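Local coordinates for protein diaminopimelate decarboxylase (PDB 2P3E) that probably catalyses the pyridoxal-phosphate-dependent decarboxylation of meso-diaminopimelate to L-lysine, the last step of lysine biosynthesis, as a homodimer, at residues Leu291-Gln296 with Ile307-Gly312; Gly312-Ile317 with Gly345-Thr350. All blocks are in the same frame, centred on the assembly; numbering follows the deposited sequence.

Contacts 1 and 2 follow one another along the chain and share G312, where strand 304-309 has given way to a loop; their centres lie about 10 Å apart. Contact 1 belongs to the beta hairpin of strands 289-301 and 304-309, and contact 2 packs the loop after that hairpin on the loop after strand 338-344. P346 joins them, its CD lying 3.5 Å from C of A311. E349 of contact 2 probably binds the substrate, as in related enzymes, and so does R318, about 9 Å from M313 side chain to side chain. Contact 1 holds no site residue; the side chain of L291 is about 10 Å from that of R318. Both contacts touch the second subunit.

Contact 1: Leu291-Gln296 with Ile307-Gly312; sequences LITQVQ and IIVDAG
D310 and T293 meet just beyond the paired part of an antiparallel beta hairpin, strands 289-301 and 304-309, which belongs to the mixed sheet outside the cofactor-binding barrel. The hydroxyl OG1 of T293 gives a hydrogen bond of 2.7 Å to OD1 of D310, meeting it nearly along the C-O axis. The same oxygen takes the backbone N-H of Q294, 2.9 Å from N and fairly straight at 162°, this time from above the carboxylate plane. A small beta-branched threonine suits the site: its OG1, anti to the backbone N (chi1 -178°), faces D310, while its methyl CG2 rests on V309, the two side chains crossing at about a right angle. Aspartate suits its buried place because a short carboxylate can offer OD1 to T293 and Q294 and OD2 to the hydroxyl of T34. An alanine in place of D310 would probably leave OG1 of T293 and the N-H of Q294 without their shared acceptor. Farther along, V295 and V309 form a non-hydrogen-bonded pair, their CA atoms 4.3 Å apart, and CG2 of V295 also packs on CG2 of I307. N of Q296 donates to O of I308 at 2.7 Å. The bent side chain of Q296 folds back, and NE2 lies 3.7 Å from CB of D310 while donating to both O and OE1 of Q294, at 3.0 Å and 3.2 Å respectively.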
loop_
_atom_site.group_PDB
_atom_site.type_symbol
_atom_site.label_atom_id
_atom_site.label_comp_id
_atom_site.label_asym_id
_atom_site.label_seq_id
_atom_site.Cartn_x
_atom_site.Cartn_y
_atom_site.Cartn_z
ATOM N N LEU B 291 -0.395 16.765 -3.538
ATOM C CA LEU B 291 0.827 16.206 -2.994
ATOM C C LEU B 291 2.017 17.001 -3.526
ATOM O O LEU B 291 2.206 17.108 -4.746
ATOM C CB LEU B 291 0.961 14.722 -3.347
ATOM C CG LEU B 291 2.256 13.981 -2.948
ATOM C CD1 LEU B 291 2.466 14.000 -1.434
ATOM C CD2 LEU B 291 2.200 12.530 -3.471
ATOM N N ILE B 292 2.809 17.555 -2.606
ATOM C CA ILE B 292 4.003 18.318 -2.972
ATOM C C ILE B 292 5.219 17.442 -2.803
ATOM O O ILE B 292 5.386 16.772 -1.772
ATOM C CB ILE B 292 4.208 19.607 -2.110
ATOM C CG1 ILE B 292 2.922 20.456 -2.046
ATOM C CG2 ILE B 292 5.422 20.437 -2.630
ATOM C CD1 ILE B 292 2.300 20.826 -3.419
ATOM N N THR B 293 6.068 17.449 -3.825
ATOM C CA THR B 293 7.256 16.621 -3.819
ATOM C C THR B 293 8.447 17.409 -4.360
ATOM O O THR B 293 8.276 18.281 -5.190
ATOM C CB THR B 293 7.022 15.286 -4.609
ATOM O OG1 THR B 293 8.189 14.470 -4.540
ATOM C CG2 THR B 293 6.657 15.534 -6.087
ATOM N N GLN B 294 9.644 17.094 -3.872
ATOM C CA GLN B 294 10.860 17.781 -4.317
ATOM C C GLN B 294 11.686 16.902 -5.257
ATOM O O GLN B 294 11.894 15.706 -5.011
ATOM C CB GLN B 294 11.689 18.204 -3.101
ATOM C CG GLN B 294 12.931 19.032 -3.439
ATOM C CD GLN B 294 13.792 19.273 -2.229
ATOM O OE1 GLN B 294 14.170 18.335 -1.515
ATOM N NE2 GLN B 294 14.117 20.531 -1.990
ATOM N N VAL B 295 12.148 17.511 -6.346
ATOM C CA VAL B 295 13.028 16.866 -7.309
ATOM C C VAL B 295 14.404 16.607 -6.672
ATOM O O VAL B 295 15.026 17.520 -6.117
ATOM C CB VAL B 295 13.186 17.719 -8.611
ATOM C CG1 VAL B 295 14.173 17.034 -9.576
ATOM C CG2 VAL B 295 11.822 17.960 -9.290
ATOM N N GLN B 296 14.846 15.351 -6.731
ATOM C CA GLN B 296 16.111 14.913 -6.160
ATOM C C GLN B 296 17.164 14.781 -7.250
ATOM O O GLN B 296 18.262 15.315 -7.103
ATOM C CB GLN B 296 15.941 13.582 -5.422
ATOM C CG GLN B 296 14.916 13.616 -4.297
ATOM C CD GLN B 296 15.167 14.727 -3.293
ATOM O OE1 GLN B 296 16.244 14.812 -2.696
ATOM N NE2 GLN B 296 14.173 15.592 -3.102
ATOM N N ILE B 307 12.742 12.311 -14.077
ATOM C CA ILE B 307 12.738 13.310 -13.019
ATOM C C ILE B 307 12.453 12.517 -11.736
ATOM O O ILE B 307 11.332 12.048 -11.519
ATOM C CB ILE B 307 11.652 14.379 -13.260
ATOM C CG1 ILE B 307 11.923 15.133 -14.584
ATOM C CG2 ILE B 307 11.539 15.341 -12.073
ATOM C CD1 ILE B 307 10.856 16.151 -14.968
ATOM N N ILE B 308 13.485 12.358 -10.910
ATOM C CA ILE B 308 13.382 11.530 -9.699
ATOM C C ILE B 308 13.040 12.427 -8.520
ATOM O O ILE B 308 13.760 13.394 -8.243
ATOM C CB ILE B 308 14.693 10.732 -9.445
ATOM C CG1 ILE B 308 15.014 9.859 -10.670
ATOM C CG2 ILE B 308 14.580 9.881 -8.147
ATOM C CD1 ILE B 308 16.453 9.312 -10.732
ATOM N N VAL B 309 11.930 12.115 -7.848
ATOM C CA VAL B 309 11.406 12.947 -6.758
ATOM C C VAL B 309 11.384 12.184 -5.440
ATOM O O VAL B 309 11.698 10.983 -5.425
ATOM C CB VAL B 309 9.986 13.527 -7.107
ATOM C CG1 VAL B 309 10.079 14.454 -8.330
ATOM C CG2 VAL B 309 8.950 12.395 -7.342
ATOM N N ASP B 310 11.008 12.859 -4.347
ATOM C CA ASP B 310 11.067 12.213 -3.024
ATOM C C ASP B 310 9.772 11.522 -2.604
ATOM O O ASP B 310 9.712 10.872 -1.560
ATOM C CB ASP B 310 11.616 13.165 -1.931
ATOM C CG ASP B 310 10.757 14.422 -1.707
ATOM O OD1 ASP B 310 9.675 14.596 -2.312
ATOM O OD2 ASP B 310 11.189 15.258 -0.882
ATOM N N ALA B 311 8.739 11.651 -3.426
ATOM C CA ALA B 311 7.468 10.974 -3.186
ATOM C C ALA B 311 7.321 9.847 -4.167
ATOM O O ALA B 311 7.650 9.985 -5.356
ATOM C CB ALA B 311 6.280 11.939 -3.322
ATOM N N GLY B 312 6.815 8.723 -3.691
ATOM C CA GLY B 312 6.631 7.566 -4.565
ATOM C C GLY B 312 5.330 6.837 -4.319
ATOM O O GLY B 312 4.377 7.380 -3.720
#

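Contact 2: Gly312-Ile317 with Gly345-Thr350; sequences GMNDLI and GPICET
Chi1 of -61° sets CG1 of I347 anti to its carbonyl carbon, and chi1 of 60° puts CG of N314 between its backbone N and carbonyl carbon; the two torsions bring these carbons into the same neighbourhood. CG1 of I347 comes within 3.4 Å of OD1 of N314, and CD1 of I347 reaches the amide carbon CG of N314 at 3.7 Å. The same CG1 also touches CG of M313, 4.0 Å away, the two side chains crossing at about a right angle. Isoleucine suits this place because its apolar CG1-CD1 arm packs beside both neighbours without offering a polar group. The unbranched methionine reaches farther, bringing SD to 4.2 Å from CG of E349. Closer to the strands the backbones themselves approach, with CA of G312 4.0 Å from CA of G345, and a beta carbon on either glycine would clash with the other segment. The CD edge of P346 lies 3.5 Å from N of G312. In 312-317, O of G312 accepts from N of both D315 and L316. The carboxylate of D352 ties the two loops together, accepting from the backbone N of M313 and of I347. E349, a probable substrate-binding residue, has OE2 hydrogen-bonded to the hydroxyl of Y385 and packs on Y322 of the second subunit, consistent with a substrate site at the dimer interface, as in other class-II decarboxylases.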
loop_
_atom_site.group_PDB
_atom_site.type_symbol
_atom_site.label_atom_id
_atom_site.label_comp_id
_atom_site.label_asym_id
_atom_site.label_seq_id
_atom_site.Cartn_x
_atom_site.Cartn_y
_atom_site.Cartn_z
ATOM N N GLY B 312 6.815 8.723 -3.691
ATOM C CA GLY B 312 6.631 7.566 -4.565
ATOM C C GLY B 312 5.330 6.837 -4.319
ATOM O O GLY B 312 4.377 7.380 -3.720
ATOM N N MET B 313 5.287 5.588 -4.787
ATOM C CA MET B 313 4.089 4.769 -4.663
ATOM C C MET B 313 3.711 4.534 -3.196
ATOM O O MET B 313 2.564 4.176 -2.893
ATOM C CB MET B 313 4.273 3.440 -5.407
ATOM C CG MET B 313 5.311 2.510 -4.776
ATOM S SD MET B 313 5.581 1.023 -5.776
ATOM C CE MET B 313 3.990 0.168 -5.632
ATOM N N ASN B 314 4.688 4.702 -2.312
ATOM C CA ASN B 314 4.477 4.650 -0.866
ATOM C C ASN B 314 3.615 5.798 -0.365
ATOM O O ASN B 314 2.976 5.672 0.685
ATOM C CB ASN B 314 5.826 4.695 -0.128
ATOM C CG ASN B 314 6.630 5.966 -0.435
ATOM O OD1 ASN B 314 6.956 6.272 -1.592
ATOM N ND2 ASN B 314 6.967 6.702 0.609
ATOM N N ASP B 315 3.627 6.911 -1.103
ATOM C CA ASP B 315 2.867 8.130 -0.748
ATOM C C ASP B 315 1.559 8.218 -1.518
ATOM O O ASP B 315 0.519 8.565 -0.949
ATOM C CB ASP B 315 3.704 9.388 -1.023
ATOM C CG ASP B 315 4.981 9.437 -0.185
ATOM O OD1 ASP B 315 4.889 9.550 1.063
ATOM O OD2 ASP B 315 6.079 9.368 -0.780
ATOM N N LEU B 316 1.620 7.909 -2.817
ATOM C CA LEU B 316 0.448 7.948 -3.692
ATOM C C LEU B 316 0.567 6.780 -4.633
ATOM O O LEU B 316 1.442 6.758 -5.509
ATOM C CB LEU B 316 0.385 9.268 -4.491
ATOM C CG LEU B 316 -0.751 9.437 -5.525
ATOM C CD1 LEU B 316 -2.142 9.290 -4.913
ATOM C CD2 LEU B 316 -0.639 10.785 -6.260
ATOM N N ILE B 317 -0.300 5.794 -4.434
ATOM C CA ILE B 317 -0.141 4.510 -5.117
ATOM C C ILE B 317 -0.902 4.427 -6.448
ATOM O O ILE B 317 -0.680 3.511 -7.229
ATOM C CB ILE B 317 -0.565 3.352 -4.169
ATOM C CG1 ILE B 317 0.131 2.031 -4.565
ATOM C CG2 ILE B 317 -2.107 3.252 -4.088
ATOM C CD1 ILE B 317 0.000 0.918 -3.460
ATOM N N GLY B 345 9.571 7.916 -8.324
ATOM C CA GLY B 345 9.839 8.135 -6.910
ATOM C C GLY B 345 11.073 7.425 -6.402
ATOM O O GLY B 345 11.863 6.908 -7.192
ATOM N N PRO B 346 11.236 7.386 -5.067
ATOM C CA PRO B 346 12.406 6.840 -4.384
ATOM C C PRO B 346 12.364 5.306 -4.205
ATOM O O PRO B 346 13.395 4.695 -3.918
ATOM C CB PRO B 346 12.347 7.535 -3.011
ATOM C CG PRO B 346 10.890 7.704 -2.758
ATOM C CD PRO B 346 10.237 7.907 -4.114
ATOM N N ILE B 347 11.183 4.702 -4.378
ATOM C CA ILE B 347 10.999 3.281 -4.058
ATOM C C ILE B 347 11.765 2.383 -5.035
ATOM O O ILE B 347 11.840 2.675 -6.247
ATOM C CB ILE B 347 9.499 2.867 -4.045
ATOM C CG1 ILE B 347 8.697 3.654 -2.970
ATOM C CG2 ILE B 347 9.355 1.333 -3.921
ATOM C CD1 ILE B 347 9.055 3.313 -1.503
ATOM N N CYS B 348 12.316 1.290 -4.499
ATOM C CA CYS B 348 13.074 0.343 -5.308
ATOM C C CYS B 348 12.142 -0.659 -6.012
ATOM O O CYS B 348 12.086 -1.866 -5.669
ATOM C CB CYS B 348 14.149 -0.349 -4.458
ATOM S SG CYS B 348 15.545 -0.898 -5.456
ATOM N N GLU B 349 11.375 -0.127 -6.961
ATOM C CA GLU B 349 10.510 -0.898 -7.859
ATOM C C GLU B 349 10.525 -0.191 -9.207
ATOM O O GLU B 349 10.506 1.028 -9.263
ATOM C CB GLU B 349 9.051 -0.912 -7.365
ATOM C CG GLU B 349 8.797 -1.644 -6.057
ATOM C CD GLU B 349 8.735 -3.164 -6.214
ATOM O OE1 GLU B 349 9.081 -3.697 -7.299
ATOM O OE2 GLU B 349 8.325 -3.827 -5.239
ATOM N N THR B 350 10.528 -0.966 -10.287
ATOM C CA THR B 350 10.372 -0.424 -11.645
ATOM C C THR B 350 9.020 0.272 -11.762
ATOM O O THR B 350 8.897 1.306 -12.428
ATOM C CB THR B 350 10.539 -1.537 -12.711
ATOM O OG1 THR B 350 11.847 -2.112 -12.571
ATOM C CG2 THR B 350 10.402 -0.975 -14.125
#